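Local structure of ornithine carbamoyltransferase (3TPF) at residues N21-L26 and D132-K137. The protein catalyses the reversible transfer of the carbamoyl group from carbamoyl phosphate to ornithine, giving citrulline and phosphate on the pathway of arginine biosynthesis. Residues are numbered along the deposited sequence; the frame is centred on the assembly and turned at random.
Sequences NHASEL and DLFTIK
Phe134 reaches from helix 126-138 to the backbone of helix 13-28, bringing one side of its ring, CD1 and CE1, up to Ala23 and Ser24. Its CG stands anti to the backbone N (chi1 178°), which carries the ring across the space between two helices whose axes come no closer than 10.3 Å. The CD1 corner lies 3.6 Å from Ala23 CB, an apolar contact, while Ser24 N meets the ring at its edge, near the ring plane, 3.5 Å from CE1. Small residues suit this place: the single methyl of Ala23 and the short Ser24 side chain let a bulky aromatic come right up to the helix, where a flat ring can bridge two backbones this far apart. From helix 279-302, Tyr291 touches Ala23, and Asn288 and Val292 touch Phe134, so this part is buried.

The other side of the contact is polar and looser. Exposed Lys137 runs extended as far as CE and then bends at its last torsion (chi4 -87°), bringing NZ to Asn21 OD1 at 2.9 Å. The two side chains cross at about a right angle, and the ammonium approaches tilted 35° from the carbonyl plane of the amide. A long, flexible lysine suits this exposed outer side, reaching across with its methylenes; the neutral amide offers an acceptor. The axes of segments 21-26 and 132-137 cross at -69°, joining helices 13-28 and 126-138, which both belong to the carbamoyl-phosphate-binding domain, within the two-domain alpha/beta fold of the aspartate/ornithine carbamoyltransferases.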
loop_
_atom_site.group_PDB
_atom_site.type_symbol
_atom_site.label_atom_id
_atom_site.label_comp_id
_atom_site.label_asym_id
_atom_site.label_seq_id
_atom_site.Cartn_x
_atom_site.Cartn_y
_atom_site.Cartn_z
ATOM N N ASN B 21 0.312 -17.210 -26.083
ATOM C CA ASN B 21 -0.532 -18.410 -26.049
ATOM C C ASN B 21 -0.784 -18.857 -24.648
ATOM O O ASN B 21 -1.814 -19.434 -24.318
ATOM C CB ASN B 21 0.064 -19.611 -26.812
ATOM C CG ASN B 21 0.095 -19.398 -28.308
ATOM O OD1 ASN B 21 -0.608 -18.523 -28.898
ATOM N ND2 ASN B 21 0.884 -20.241 -28.961
ATOM N N HIS B 22 0.202 -18.621 -23.804
ATOM C CA HIS B 22 0.074 -19.082 -22.445
ATOM C C HIS B 22 -0.978 -18.187 -21.752
ATOM O O HIS B 22 -1.835 -18.695 -21.030
ATOM C CB HIS B 22 1.418 -19.016 -21.726
ATOM C CG HIS B 22 1.416 -19.704 -20.394
ATOM N ND1 HIS B 22 0.481 -20.655 -20.069
ATOM C CD2 HIS B 22 2.209 -19.574 -19.307
ATOM C CE1 HIS B 22 0.680 -21.078 -18.836
ATOM N NE2 HIS B 22 1.726 -20.441 -18.355
ATOM N N ALA B 23 -0.860 -16.884 -22.007
ATOM C CA ALA B 23 -1.781 -15.880 -21.462
ATOM C C ALA B 23 -3.196 -16.346 -21.754
ATOM O O ALA B 23 -4.074 -16.407 -20.910
ATOM C CB ALA B 23 -1.514 -14.494 -22.052
ATOM N N SER B 24 -3.364 -16.770 -22.966
ATOM C CA SER B 24 -4.629 -17.177 -23.432
ATOM C C SER B 24 -5.124 -18.410 -22.681
ATOM O O SER B 24 -6.281 -18.495 -22.325
ATOM C CB SER B 24 -4.492 -17.477 -24.918
ATOM O OG SER B 24 -5.720 -17.384 -25.567
ATOM N N GLU B 25 -4.260 -19.378 -22.491
ATOM C CA GLU B 25 -4.614 -20.587 -21.720
ATOM C C GLU B 25 -5.050 -20.198 -20.313
ATOM O O GLU B 25 -6.005 -20.736 -19.762
ATOM C CB GLU B 25 -3.431 -21.572 -21.621
ATOM C CG GLU B 25 -3.274 -22.537 -22.808
ATOM C CD GLU B 25 -1.809 -22.970 -23.047
ATOM O OE1 GLU B 25 -1.520 -23.501 -24.139
ATOM O OE2 GLU B 25 -0.940 -22.801 -22.127
ATOM N N LEU B 26 -4.329 -19.234 -19.755
ATOM C CA LEU B 26 -4.561 -18.829 -18.356
ATOM C C LEU B 26 -5.879 -18.072 -18.233
ATOM O O LEU B 26 -6.612 -18.207 -17.240
ATOM C CB LEU B 26 -3.405 -17.992 -17.816
ATOM C CG LEU B 26 -2.154 -18.784 -17.451
ATOM C CD1 LEU B 26 -1.019 -17.780 -17.192
ATOM C CD2 LEU B 26 -2.442 -19.681 -16.243
ATOM N N ASP B 132 -1.422 -5.740 -26.071
ATOM C CA ASP B 132 -1.900 -5.362 -27.383
ATOM C C ASP B 132 -1.914 -6.585 -28.311
ATOM O O ASP B 132 -2.927 -6.916 -28.907
ATOM C CB ASP B 132 -1.023 -4.239 -27.968
ATOM C CG ASP B 132 -1.239 -2.909 -27.262
ATOM O OD1 ASP B 132 -2.076 -2.843 -26.308
ATOM O OD2 ASP B 132 -0.667 -1.863 -27.729
ATOM N N LEU B 133 -0.824 -7.279 -28.354
ATOM C CA LEU B 133 -0.700 -8.522 -29.158
ATOM C C LEU B 133 -1.757 -9.538 -28.818
ATOM O O LEU B 133 -2.466 -10.061 -29.679
ATOM C CB LEU B 133 0.651 -9.145 -28.884
ATOM C CG LEU B 133 1.461 -9.657 -30.037
ATOM C CD1 LEU B 133 1.351 -8.769 -31.249
ATOM C CD2 LEU B 133 2.900 -9.634 -29.562
ATOM N N PHE B 134 -1.906 -9.774 -27.522
ATOM C CA PHE B 134 -2.904 -10.752 -27.015
ATOM C C PHE B 134 -4.241 -10.395 -27.594
ATOM O O PHE B 134 -5.061 -11.274 -27.970
ATOM C CB PHE B 134 -2.987 -10.637 -25.489
ATOM C CG PHE B 134 -3.998 -11.536 -24.854
ATOM C CD1 PHE B 134 -3.643 -12.795 -24.451
ATOM C CD2 PHE B 134 -5.271 -11.119 -24.621
ATOM C CE1 PHE B 134 -4.577 -13.662 -23.889
ATOM C CE2 PHE B 134 -6.228 -11.992 -24.078
ATOM C CZ PHE B 134 -5.876 -13.256 -23.694
ATOM N N THR B 135 -4.460 -9.082 -27.624
ATOM C CA THR B 135 -5.779 -8.544 -27.977
ATOM C C THR B 135 -6.069 -8.680 -29.457
ATOM O O THR B 135 -7.148 -9.047 -29.864
ATOM C CB THR B 135 -5.934 -7.091 -27.546
ATOM O OG1 THR B 135 -5.815 -7.023 -26.115
ATOM C CG2 THR B 135 -7.296 -6.645 -27.948
ATOM N N ILE B 136 -5.031 -8.422 -30.228
ATOM C CA ILE B 136 -5.071 -8.615 -31.663
ATOM C C ILE B 136 -5.416 -10.070 -32.022
ATOM O O ILE B 136 -6.224 -10.337 -32.894
ATOM C CB ILE B 136 -3.729 -8.251 -32.308
ATOM C CG1 ILE B 136 -3.491 -6.737 -32.204
ATOM C CG2 ILE B 136 -3.734 -8.702 -33.751
ATOM C CD1 ILE B 136 -2.083 -6.351 -32.526
ATOM N N LYS B 137 -4.853 -10.989 -31.274
ATOM C CA LYS B 137 -5.116 -12.393 -31.496
ATOM C C LYS B 137 -6.554 -12.735 -31.120
ATOM O O LYS B 137 -7.232 -13.490 -31.796
ATOM C CB LYS B 137 -4.096 -13.218 -30.719
ATOM C CG LYS B 137 -4.169 -14.715 -30.875
ATOM C CD LYS B 137 -2.819 -15.389 -30.518
ATOM C CE LYS B 137 -2.828 -16.926 -30.817
ATOM N NZ LYS B 137 -3.334 -17.867 -29.748
#